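Local coordinates for protein 361aa long hypothetical D-aminopeptidase (Pyrococcus horikoshii, PDB 2DRH) that is of uncertain function but probably acts as an aminopeptidase of the S58 peptidase family, at residues G70-N75 / R261-L266; I240-A245 / E317-A322; L132-N137 / I280-S285; A267-Y272 / A322-L327. One frame throughout, in Å; residues are numbered along the deposited sequence.

All four contacts belong to one layered core. In contacts 1 and 2, helices 252-268 and 309-328 pack on one side of the sheet that contains strands 65-73, 240-246 and 278-285; their centres lie about 9 Å apart, and Val-319 of contact 2 also touches Ala-262 of contact 1. Contact 4 follows the same two helices to their C-terminal ends, about 9 Å from contact 2 between centres and joined to it by the Glu-320–Arg-268 salt bridge. Contact 3 packs strand 132-136, from a separate sheet, on strand 278-285; its centre lies about 10 Å from that of contact 1 and about 16 Å from that of contact 4. Each contact is carried mainly by apolar side chains.

Contact 1: G70-N75 / R261-L266; sequences GAFVMN and RAIVGL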
loop_
_atom_site.group_PDB
_atom_site.type_symbol
_atom_site.label_atom_id
_atom_site.label_comp_id
_atom_site.label_asym_id
_atom_site.label_seq_id
_atom_site.Cartn_x
_atom_site.Cartn_y
_atom_site.Cartn_z
ATOM N N GLY A 70 -9.481 -4.723 -9.806
ATOM C CA GLY A 70 -8.654 -4.655 -8.618
ATOM C C GLY A 70 -7.578 -5.724 -8.677
ATOM O O GLY A 70 -7.608 -6.587 -9.555
ATOM N N ALA A 71 -6.623 -5.679 -7.750
ATOM C CA ALA A 71 -5.554 -6.672 -7.742
ATOM C C ALA A 71 -4.809 -6.713 -6.414
ATOM O O ALA A 71 -4.788 -5.733 -5.672
ATOM C CB ALA A 71 -4.586 -6.394 -8.868
ATOM N N PHE A 72 -4.209 -7.862 -6.125
ATOM C CA PHE A 72 -3.455 -8.049 -4.899
ATOM C C PHE A 72 -2.184 -8.859 -5.131
ATOM O O PHE A 72 -2.214 -9.937 -5.728
ATOM C CB PHE A 72 -4.300 -8.768 -3.850
ATOM C CG PHE A 72 -3.528 -9.152 -2.614
ATOM C CD1 PHE A 72 -2.977 -8.172 -1.785
ATOM C CD2 PHE A 72 -3.344 -10.495 -2.281
ATOM C CE1 PHE A 72 -2.262 -8.525 -0.649
ATOM C CE2 PHE A 72 -2.628 -10.859 -1.143
ATOM C CZ PHE A 72 -2.088 -9.877 -0.329
ATOM N N VAL A 73 -1.065 -8.328 -4.663
ATOM C CA VAL A 73 0.196 -9.038 -4.797
ATOM C C VAL A 73 0.433 -9.732 -3.466
ATOM O O VAL A 73 0.658 -9.063 -2.460
ATOM C CB VAL A 73 1.364 -8.077 -5.070
ATOM C CG1 VAL A 73 2.671 -8.870 -5.207
ATOM C CG2 VAL A 73 1.097 -7.284 -6.345
ATOM N N MET A 74 0.334 -11.063 -3.445
ATOM C CA MET A 74 0.579 -11.807 -2.214
ATOM C C MET A 74 2.101 -11.855 -2.025
ATOM O O MET A 74 2.615 -11.583 -0.943
ATOM C CB MET A 74 0.013 -13.226 -2.307
ATOM C CG MET A 74 0.386 -14.116 -1.118
ATOM S SD MET A 74 -0.176 -13.493 0.484
ATOM C CE MET A 74 -0.162 -14.986 1.429
ATOM N N ASN A 75 2.812 -12.209 -3.088
ATOM C CA ASN A 75 4.270 -12.244 -3.055
ATOM C C ASN A 75 4.766 -11.702 -4.385
ATOM O O ASN A 75 4.520 -12.288 -5.442
ATOM C CB ASN A 75 4.802 -13.657 -2.818
ATOM C CG ASN A 75 6.315 -13.673 -2.581
ATOM O OD1 ASN A 75 6.840 -12.868 -1.812
ATOM N ND2 ASN A 75 7.010 -14.595 -3.235
ATOM N N ARG A 261 -9.107 -12.381 -1.614
ATOM C CA ARG A 261 -9.777 -13.609 -1.222
ATOM C C ARG A 261 -9.306 -14.808 -2.027
ATOM O O ARG A 261 -9.481 -15.962 -1.614
ATOM C CB ARG A 261 -11.297 -13.422 -1.341
ATOM C CG ARG A 261 -11.830 -12.311 -0.440
ATOM C CD ARG A 261 -11.382 -12.528 1.010
ATOM N NE ARG A 261 -11.933 -11.547 1.942
ATOM C CZ ARG A 261 -11.527 -10.288 2.047
ATOM N NH1 ARG A 261 -10.553 -9.830 1.277
ATOM N NH2 ARG A 261 -12.092 -9.488 2.934
ATOM N N ALA A 262 -8.695 -14.538 -3.170
ATOM C CA ALA A 262 -8.176 -15.603 -4.009
ATOM C C ALA A 262 -7.055 -16.337 -3.272
ATOM O O ALA A 262 -6.823 -17.523 -3.505
ATOM C CB ALA A 262 -7.645 -15.026 -5.321
ATOM N N ILE A 263 -6.367 -15.633 -2.377
ATOM C CA ILE A 263 -5.273 -16.239 -1.626
ATOM C C ILE A 263 -5.778 -17.286 -0.648
ATOM O O ILE A 263 -5.043 -18.205 -0.274
ATOM C CB ILE A 263 -4.469 -15.180 -0.856
ATOM C CG1 ILE A 263 -3.986 -14.107 -1.825
ATOM C CG2 ILE A 263 -3.265 -15.829 -0.174
ATOM C CD1 ILE A 263 -3.178 -14.658 -2.987
ATOM N N VAL A 264 -7.030 -17.154 -0.220
ATOM C CA VAL A 264 -7.581 -18.136 0.696
ATOM C C VAL A 264 -7.634 -19.489 -0.023
ATOM O O VAL A 264 -7.280 -20.522 0.551
ATOM C CB VAL A 264 -8.995 -17.737 1.167
ATOM C CG1 VAL A 264 -9.553 -18.811 2.092
ATOM C CG2 VAL A 264 -8.940 -16.403 1.897
ATOM N N GLY A 265 -8.061 -19.474 -1.284
ATOM C CA GLY A 265 -8.133 -20.700 -2.058
ATOM C C GLY A 265 -6.744 -21.272 -2.304
ATOM O O GLY A 265 -6.537 -22.479 -2.224
ATOM N N LEU A 266 -5.792 -20.399 -2.610
ATOM C CA LEU A 266 -4.418 -20.818 -2.854
ATOM C C LEU A 266 -3.864 -21.551 -1.632
ATOM O O LEU A 266 -3.366 -22.665 -1.741
ATOM C CB LEU A 266 -3.548 -19.592 -3.168
ATOM C CG LEU A 266 -2.020 -19.735 -3.266
ATOM C CD1 LEU A 266 -1.663 -20.773 -4.310
ATOM C CD2 LEU A 266 -1.398 -18.382 -3.625
#
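Ile-263 carries the helix side of this contact alone, and its CG1, CG2 and CD1 each meet a different part of the strand end. CG1 comes up to the edge of the Phe-72 ring, near the ring plane, 3.6 Å from CE2. The terminal CD1 reaches over to Met-74 and stops 3.6 Å from its CB, while the CG2 branch of Ile-263 takes the far end of the same methionine, 3.6 Å from Met-74 CE. Met-74 can offer both ends because its chain bends at chi2 (59°), which folds SD and CE round the isoleucine. Met-74 N lies 3.7 Å above the Phe-72 ring plane, near the rim. The backbone here is irregular: Met-74 and Asn-75 both face Asp-279, a classic beta bulge at the corner where strand 65-73 gives way to the next short strand. Helix 252-268 packs beside the corner that the chain turns at Met-74. Replacing Ile-263 with an alanine would probably open a gap between the Phe-72 ring edge and Met-74 and leave the thioether end less restrained. Beyond the segments, a second subunit closes in, with its Lys-260 packing on Phe-72 and its Val-264 on Met-74.

Contact 2: I240-A245 / E317-A322; sequences IIMIIA and EAVEEA
Along strand 240-246, the side chains of Met-242 and Ile-244 reach helix 309-328, and both do so through one residue, Val-319. At the start of the strand, Ile-240 inclines the same way but packs instead on Leu-266 of the neighbouring helix. Met-242 stands nearest in the backbone, its CA 7.3 Å from the CA of Val-319. Its CG lies beside the backbone N (chi1 -71°), and the chain then bends, crossing the valine with CG 4.1 Å and SD 4.0 Å from Val-319 CG1. The two side chains run nearly at right angles. Ile-243, like Ile-241 before it, belongs to the opposite face of the sheet, where Ile-241 meets Leu-134 of strand 132-136. Ile-244 does not start out directly at the helix, but its CD1 comes within 3.6 Å of Val-319 CG2, the closest approach here. The two methyls of the valine thus divide the work, CG1 for the methionine and CG2 for the isoleucine. Polar residues of the helix are occupied by other partners: Glu-317 and Glu-321 both form salt bridges with Arg-190. Here a helix meets alternate residues of one strand through a single valine, the face packing of an alpha/beta layered fold, consistent with the layered alpha-beta-beta-alpha core of the DmpA family.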
loop_
_atom_site.group_PDB
_atom_site.type_symbol
_atom_site.label_atom_id
_atom_site.label_comp_id
_atom_site.label_asym_id
_atom_site.label_seq_id
_atom_site.Cartn_x
_atom_site.Cartn_y
_atom_site.Cartn_z
ATOM N N ILE A 240 2.305 -18.238 -9.285
ATOM C CA ILE A 240 0.918 -18.448 -9.708
ATOM C C ILE A 240 0.143 -17.153 -9.927
ATOM O O ILE A 240 0.254 -16.200 -9.158
ATOM C CB ILE A 240 0.125 -19.333 -8.699
ATOM C CG1 ILE A 240 -1.352 -19.403 -9.125
ATOM C CG2 ILE A 240 0.265 -18.780 -7.283
ATOM C CD1 ILE A 240 -2.229 -20.265 -8.248
ATOM N N ILE A 241 -0.638 -17.129 -11.000
ATOM C CA ILE A 241 -1.442 -15.964 -11.324
ATOM C C ILE A 241 -2.895 -16.383 -11.220
ATOM O O ILE A 241 -3.289 -17.414 -11.762
ATOM C CB ILE A 241 -1.169 -15.460 -12.766
ATOM C CG1 ILE A 241 0.325 -15.134 -12.939
ATOM C CG2 ILE A 241 -2.043 -14.242 -13.065
ATOM C CD1 ILE A 241 0.857 -14.058 -11.984
ATOM N N MET A 242 -3.688 -15.589 -10.514
ATOM C CA MET A 242 -5.103 -15.897 -10.355
ATOM C C MET A 242 -5.922 -14.779 -10.966
ATOM O O MET A 242 -5.783 -13.619 -10.588
ATOM C CB MET A 242 -5.443 -16.072 -8.870
ATOM C CG MET A 242 -4.867 -17.351 -8.279
ATOM S SD MET A 242 -4.345 -17.211 -6.558
ATOM C CE MET A 242 -2.743 -16.427 -6.812
ATOM N N ILE A 243 -6.758 -15.129 -11.933
ATOM C CA ILE A 243 -7.596 -14.138 -12.596
ATOM C C ILE A 243 -9.036 -14.378 -12.179
ATOM O O ILE A 243 -9.599 -15.446 -12.426
ATOM C CB ILE A 243 -7.487 -14.241 -14.133
ATOM C CG1 ILE A 243 -6.024 -14.091 -14.562
ATOM C CG2 ILE A 243 -8.345 -13.162 -14.797
ATOM C CD1 ILE A 243 -5.402 -12.763 -14.177
ATOM N N ILE A 244 -9.625 -13.381 -11.536
ATOM C CA ILE A 244 -10.995 -13.495 -11.071
ATOM C C ILE A 244 -11.928 -12.600 -11.878
ATOM O O ILE A 244 -11.613 -11.437 -12.161
ATOM C CB ILE A 244 -11.125 -13.092 -9.589
ATOM C CG1 ILE A 244 -10.005 -13.733 -8.761
ATOM C CG2 ILE A 244 -12.498 -13.502 -9.064
ATOM C CD1 ILE A 244 -9.949 -15.231 -8.848
ATOM N N ALA A 245 -13.076 -13.152 -12.249
ATOM C CA ALA A 245 -14.079 -12.402 -12.997
ATOM C C ALA A 245 -15.426 -12.591 -12.311
ATOM O O ALA A 245 -15.701 -13.655 -11.750
ATOM C CB ALA A 245 -14.150 -12.897 -14.438
ATOM N N GLU A 317 -13.361 -20.348 -3.206
ATOM C CA GLU A 317 -13.765 -21.652 -3.722
ATOM C C GLU A 317 -13.343 -21.856 -5.171
ATOM O O GLU A 317 -12.721 -22.862 -5.507
ATOM C CB GLU A 317 -15.276 -21.830 -3.618
ATOM C CG GLU A 317 -15.741 -22.471 -2.341
ATOM C CD GLU A 317 -17.257 -22.551 -2.261
ATOM O OE1 GLU A 317 -17.892 -22.973 -3.251
ATOM O OE2 GLU A 317 -17.810 -22.198 -1.207
ATOM N N ALA A 318 -13.695 -20.903 -6.027
ATOM C CA ALA A 318 -13.352 -20.982 -7.440
ATOM C C ALA A 318 -11.842 -21.153 -7.621
ATOM O O ALA A 318 -11.401 -21.936 -8.454
ATOM C CB ALA A 318 -13.825 -19.732 -8.160
ATOM N N VAL A 319 -11.056 -20.412 -6.846
ATOM C CA VAL A 319 -9.600 -20.509 -6.947
ATOM C C VAL A 319 -9.104 -21.880 -6.513
ATOM O O VAL A 319 -8.318 -22.496 -7.215
ATOM C CB VAL A 319 -8.893 -19.421 -6.098
ATOM C CG1 VAL A 319 -7.376 -19.721 -5.993
ATOM C CG2 VAL A 319 -9.103 -18.055 -6.740
ATOM N N GLU A 320 -9.572 -22.367 -5.368
ATOM C CA GLU A 320 -9.127 -23.671 -4.883
ATOM C C GLU A 320 -9.388 -24.772 -5.904
ATOM O O GLU A 320 -8.492 -25.566 -6.203
ATOM C CB GLU A 320 -9.801 -24.032 -3.552
ATOM C CG GLU A 320 -9.272 -25.332 -2.933
ATOM C CD GLU A 320 -9.907 -25.671 -1.587
ATOM O OE1 GLU A 320 -10.383 -24.743 -0.888
ATOM O OE2 GLU A 320 -9.913 -26.868 -1.218
ATOM N N GLU A 321 -10.607 -24.830 -6.440
ATOM C CA GLU A 321 -10.898 -25.862 -7.412
ATOM C C GLU A 321 -10.119 -25.615 -8.700
ATOM O O GLU A 321 -9.601 -26.556 -9.302
ATOM C CB GLU A 321 -12.400 -25.941 -7.722
ATOM C CG GLU A 321 -12.801 -27.300 -8.321
ATOM C CD GLU A 321 -14.133 -27.281 -9.061
ATOM O OE1 GLU A 321 -15.135 -26.786 -8.502
ATOM O OE2 GLU A 321 -14.174 -27.774 -10.208
ATOM N N ALA A 322 -10.030 -24.353 -9.117
ATOM C CA ALA A 322 -9.312 -24.017 -10.342
ATOM C C ALA A 322 -7.870 -24.520 -10.291
ATOM O O ALA A 322 -7.332 -24.972 -11.306
ATOM C CB ALA A 322 -9.331 -22.517 -10.578
#

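Contact 3: L132-N137 / I280-S285; sequences LVLECN and IAVAFS
Leu-134 projects one methyl, CD2, between Ile-280 and Val-282, and this is the tight part of the contact. CD2 lies 3.8 Å from Ile-280 CG2 and 4.0 Å from Val-282 CG2, so a single carbon is received by two branched residues standing two positions apart on the facing strand. The leucine gets there with CG beside its backbone N (chi1 -69°) and with chi2 at 96°, well off a staggered value, which suggests that the fit is paid for with some torsional strain. Because strands 132-136 and 278-285 belong to separate sheets, the contact is purely between side chains: it is the face-to-face packing of two sheets in the middle of a layered alpha/beta fold. Ala-281, in between, points the opposite way and touches Ala-262 of helix 252-268. Packing slackens on either side of Leu-134. Toward the strand start, Leu-132 CD2 comes only to 4.6 Å from Val-282 CG1. The residues after Leu-134 make no contact with 280-285: Glu-135 starts away from it, and its carboxylate is hydrogen-bonded to Thr-101, Ser-78 and the backbone N of Lys-79, while Asn-137, past the strand and partly exposed, packs on Ser-128 of the third subunit.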
loop_
_atom_site.group_PDB
_atom_site.type_symbol
_atom_site.label_atom_id
_atom_site.label_comp_id
_atom_site.label_asym_id
_atom_site.label_seq_id
_atom_site.Cartn_x
_atom_site.Cartn_y
_atom_site.Cartn_z
ATOM N N LEU A 132 -1.724 -5.083 -19.966
ATOM C CA LEU A 132 -1.697 -5.914 -18.771
ATOM C C LEU A 132 -1.156 -7.297 -19.097
ATOM O O LEU A 132 -1.785 -8.073 -19.822
ATOM C CB LEU A 132 -3.102 -6.019 -18.186
ATOM C CG LEU A 132 -3.330 -6.804 -16.895
ATOM C CD1 LEU A 132 -2.438 -6.282 -15.763
ATOM C CD2 LEU A 132 -4.806 -6.659 -16.523
ATOM N N VAL A 133 0.017 -7.592 -18.542
ATOM C CA VAL A 133 0.705 -8.854 -18.764
ATOM C C VAL A 133 1.229 -9.421 -17.452
ATOM O O VAL A 133 1.858 -8.704 -16.668
ATOM C CB VAL A 133 1.907 -8.647 -19.708
ATOM C CG1 VAL A 133 2.578 -9.979 -20.015
ATOM C CG2 VAL A 133 1.454 -7.956 -20.987
ATOM N N LEU A 134 0.971 -10.704 -17.217
ATOM C CA LEU A 134 1.439 -11.384 -16.012
ATOM C C LEU A 134 2.154 -12.676 -16.409
ATOM O O LEU A 134 2.035 -13.130 -17.548
ATOM C CB LEU A 134 0.276 -11.667 -15.061
ATOM C CG LEU A 134 -0.300 -10.392 -14.432
ATOM C CD1 LEU A 134 -1.508 -9.933 -15.238
ATOM C CD2 LEU A 134 -0.695 -10.649 -12.985
ATOM N N GLU A 135 2.890 -13.277 -15.480
ATOM C CA GLU A 135 3.646 -14.457 -15.847
ATOM C C GLU A 135 4.053 -15.422 -14.755
ATOM O O GLU A 135 3.890 -15.159 -13.566
ATOM C CB GLU A 135 4.919 -14.012 -16.558
ATOM C CG GLU A 135 5.710 -12.946 -15.788
ATOM C CD GLU A 135 6.124 -13.386 -14.386
ATOM O OE1 GLU A 135 6.733 -14.466 -14.244
ATOM O OE2 GLU A 135 5.839 -12.646 -13.423
ATOM N N CYS A 136 4.620 -16.537 -15.212
ATOM C CA CYS A 136 5.159 -17.593 -14.363
ATOM C C CYS A 136 6.425 -18.118 -15.069
ATOM O O CYS A 136 6.541 -18.037 -16.292
ATOM C CB CYS A 136 4.122 -18.697 -14.159
ATOM S SG CYS A 136 2.833 -18.245 -12.949
ATOM N N ASN A 137 7.381 -18.632 -14.302
ATOM C CA ASN A 137 8.644 -19.122 -14.864
ATOM C C ASN A 137 8.547 -20.606 -15.250
ATOM O O ASN A 137 8.382 -21.457 -14.384
ATOM C CB ASN A 137 9.754 -18.924 -13.820
ATOM C CG ASN A 137 11.145 -19.148 -14.381
ATOM O OD1 ASN A 137 11.338 -19.923 -15.311
ATOM N ND2 ASN A 137 12.124 -18.473 -13.804
ATOM N N ILE A 280 0.058 -13.645 -7.554
ATOM C CA ILE A 280 -0.715 -12.438 -7.806
ATOM C C ILE A 280 -2.133 -12.747 -8.293
ATOM O O ILE A 280 -2.352 -13.670 -9.082
ATOM C CB ILE A 280 -0.022 -11.567 -8.859
ATOM C CG1 ILE A 280 1.344 -11.114 -8.333
ATOM C CG2 ILE A 280 -0.907 -10.379 -9.228
ATOM C CD1 ILE A 280 2.140 -10.351 -9.347
ATOM N N ALA A 281 -3.083 -11.955 -7.813
ATOM C CA ALA A 281 -4.487 -12.104 -8.169
ATOM C C ALA A 281 -5.017 -10.822 -8.788
ATOM O O ALA A 281 -4.744 -9.728 -8.300
ATOM C CB ALA A 281 -5.294 -12.441 -6.929
ATOM N N VAL A 282 -5.766 -10.962 -9.874
ATOM C CA VAL A 282 -6.360 -9.814 -10.540
ATOM C C VAL A 282 -7.867 -10.056 -10.668
ATOM O O VAL A 282 -8.298 -11.060 -11.225
ATOM C CB VAL A 282 -5.743 -9.600 -11.937
ATOM C CG1 VAL A 282 -6.484 -8.495 -12.666
ATOM C CG2 VAL A 282 -4.259 -9.232 -11.802
ATOM N N ALA A 283 -8.663 -9.136 -10.136
ATOM C CA ALA A 283 -10.113 -9.270 -10.186
ATOM C C ALA A 283 -10.767 -8.117 -10.927
ATOM O O ALA A 283 -10.340 -6.967 -10.811
ATOM C CB ALA A 283 -10.668 -9.356 -8.780
ATOM N N PHE A 284 -11.807 -8.431 -11.695
ATOM C CA PHE A 284 -12.530 -7.415 -12.445
ATOM C C PHE A 284 -14.004 -7.774 -12.566
ATOM O O PHE A 284 -14.378 -8.946 -12.478
ATOM C CB PHE A 284 -11.914 -7.233 -13.838
ATOM C CG PHE A 284 -12.105 -8.411 -14.770
ATOM C CD1 PHE A 284 -13.290 -8.569 -15.493
ATOM C CD2 PHE A 284 -11.087 -9.348 -14.948
ATOM C CE1 PHE A 284 -13.454 -9.639 -16.383
ATOM C CE2 PHE A 284 -11.239 -10.415 -15.830
ATOM C CZ PHE A 284 -12.427 -10.562 -16.553
ATOM N N SER A 285 -14.836 -6.757 -12.750
ATOM C CA SER A 285 -16.269 -6.958 -12.892
ATOM C C SER A 285 -16.712 -6.525 -14.282
ATOM O O SER A 285 -16.150 -5.603 -14.861
ATOM C CB SER A 285 -17.025 -6.152 -11.831
ATOM O OG SER A 285 -18.428 -6.190 -12.057
#

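Contact 4: A267-Y272 / A322-L327; sequences ARTGGY and AIINSL
With chi1 at 65°, Thr-269 sets OG1 between its own backbone N and carbonyl carbon and CG2 anti to the carbonyl carbon, beside the backbone N, and both face Ile-323, whose CG1 extends beside the backbone N (chi1 -68°). The hydroxyl is flanked by hydrocarbon, OG1 lying 3.7 Å from Ile-323 CD1 and 3.8 Å from Ile-323 CG2. Its polar need is met within its own chain by a hydrogen bond to the carbonyl O of Leu-266. The methyl spreads the contact: Thr-269 CG2 is 4.1 Å from Ile-323 CB and equally far from Ile-324 CD1. An alanine in place of Thr-269 is likely to open a gap beside Ile-323 and Ile-324 and to strip Leu-266 O of its hydroxyl partner. Immediately after the threonine, Gly-270 adopts positive phi (106°) and closes helix 252-268 with a Schellman motif; its backbone angles would jam a side chain against the preceding carbonyl. The chain then turns off toward Tyr-272, in cation-pi contact with Lys-313 of the second subunit. Thr-269 thus fills the seam between the end of helix 252-268 and the last turns of helix 309-328, which Ser-326 ties to strand 198-207 by a hydrogen bond to Ser-207.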
loop_
_atom_site.group_PDB
_atom_site.type_symbol
_atom_site.label_atom_id
_atom_site.label_comp_id
_atom_site.label_asym_id
_atom_site.label_seq_id
_atom_site.Cartn_x
_atom_site.Cartn_y
_atom_site.Cartn_z
ATOM N N ALA A 267 -3.969 -20.918 -0.471
ATOM C CA ALA A 267 -3.476 -21.488 0.782
ATOM C C ALA A 267 -4.056 -22.864 1.097
ATOM O O ALA A 267 -3.358 -23.739 1.619
ATOM C CB ALA A 267 -3.779 -20.539 1.926
ATOM N N ARG A 268 -5.336 -23.043 0.778
ATOM C CA ARG A 268 -6.038 -24.285 1.039
ATOM C C ARG A 268 -5.572 -25.478 0.200
ATOM O O ARG A 268 -5.827 -26.614 0.568
ATOM C CB ARG A 268 -7.554 -24.065 0.893
ATOM C CG ARG A 268 -8.151 -23.254 2.050
ATOM C CD ARG A 268 -9.644 -22.952 1.871
ATOM N NE ARG A 268 -10.486 -24.145 1.941
ATOM C CZ ARG A 268 -10.935 -24.694 3.068
ATOM N NH1 ARG A 268 -10.630 -24.161 4.245
ATOM N NH2 ARG A 268 -11.702 -25.779 3.017
ATOM N N THR A 269 -4.894 -25.229 -0.918
ATOM C CA THR A 269 -4.387 -26.324 -1.733
ATOM C C THR A 269 -2.924 -26.607 -1.366
ATOM O O THR A 269 -2.296 -27.495 -1.942
ATOM C CB THR A 269 -4.439 -26.010 -3.252
ATOM O OG1 THR A 269 -3.554 -24.922 -3.544
ATOM C CG2 THR A 269 -5.859 -25.650 -3.690
ATOM N N GLY A 270 -2.388 -25.863 -0.402
ATOM C CA GLY A 270 -1.001 -26.055 -0.006
ATOM C C GLY A 270 -0.070 -24.951 -0.496
ATOM O O GLY A 270 1.156 -25.133 -0.547
ATOM N N GLY A 271 -0.647 -23.807 -0.865
ATOM C CA GLY A 271 0.148 -22.685 -1.337
ATOM C C GLY A 271 0.607 -21.818 -0.173
ATOM O O GLY A 271 -0.217 -21.188 0.502
ATOM N N TYR A 272 1.924 -21.778 0.052
ATOM C CA TYR A 272 2.511 -21.014 1.147
ATOM C C TYR A 272 3.242 -19.741 0.715
ATOM O O TYR A 272 3.802 -19.027 1.557
ATOM C CB TYR A 272 3.483 -21.899 1.942
ATOM C CG TYR A 272 2.833 -23.111 2.585
ATOM C CD1 TYR A 272 2.648 -24.290 1.867
ATOM C CD2 TYR A 272 2.375 -23.063 3.899
ATOM C CE1 TYR A 272 2.022 -25.391 2.442
ATOM C CE2 TYR A 272 1.746 -24.158 4.485
ATOM C CZ TYR A 272 1.571 -25.318 3.751
ATOM O OH TYR A 272 0.929 -26.403 4.320
ATOM N N ALA A 322 -10.030 -24.353 -9.117
ATOM C CA ALA A 322 -9.312 -24.017 -10.342
ATOM C C ALA A 322 -7.870 -24.520 -10.291
ATOM O O ALA A 322 -7.332 -24.972 -11.306
ATOM C CB ALA A 322 -9.331 -22.517 -10.578
ATOM N N ILE A 323 -7.248 -24.439 -9.118
ATOM C CA ILE A 323 -5.875 -24.904 -8.961
ATOM C C ILE A 323 -5.834 -26.412 -9.146
ATOM O O ILE A 323 -5.015 -26.929 -9.907
ATOM C CB ILE A 323 -5.308 -24.544 -7.569
ATOM C CG1 ILE A 323 -5.139 -23.025 -7.462
ATOM C CG2 ILE A 323 -3.967 -25.257 -7.342
ATOM C CD1 ILE A 323 -4.732 -22.537 -6.083
ATOM N N ILE A 324 -6.726 -27.118 -8.456
ATOM C CA ILE A 324 -6.773 -28.569 -8.570
ATOM C C ILE A 324 -7.036 -28.991 -10.026
ATOM O O ILE A 324 -6.354 -29.878 -10.555
ATOM C CB ILE A 324 -7.862 -29.164 -7.637
ATOM C CG1 ILE A 324 -7.531 -28.826 -6.180
ATOM C CG2 ILE A 324 -7.970 -30.667 -7.834
ATOM C CD1 ILE A 324 -6.104 -29.174 -5.758
ATOM N N ASN A 325 -8.004 -28.341 -10.673
ATOM C CA ASN A 325 -8.321 -28.658 -12.063
ATOM C C ASN A 325 -7.114 -28.487 -12.984
ATOM O O ASN A 325 -6.994 -29.189 -13.990
ATOM C CB ASN A 325 -9.482 -27.787 -12.569
ATOM C CG ASN A 325 -10.793 -28.124 -11.891
ATOM O OD1 ASN A 325 -11.057 -29.282 -11.601
ATOM N ND2 ASN A 325 -11.627 -27.115 -11.645
ATOM N N SER A 326 -6.219 -27.558 -12.649
ATOM C CA SER A 326 -5.029 -27.339 -13.471
ATOM C C SER A 326 -4.149 -28.582 -13.400
ATOM O O SER A 326 -3.399 -28.873 -14.330
ATOM C CB SER A 326 -4.232 -26.112 -12.991
ATOM O OG SER A 326 -3.500 -26.397 -11.810
ATOM N N LEU A 327 -4.247 -29.316 -12.297
ATOM C CA LEU A 327 -3.469 -30.541 -12.128
ATOM C C LEU A 327 -4.202 -31.707 -12.805
ATOM O O LEU A 327 -3.599 -32.492 -13.537
ATOM C CB LEU A 327 -3.268 -30.841 -10.639
ATOM C CG LEU A 327 -2.532 -29.772 -9.821
ATOM C CD1 LEU A 327 -2.550 -30.154 -8.346
ATOM C CD2 LEU A 327 -1.101 -29.631 -10.315
#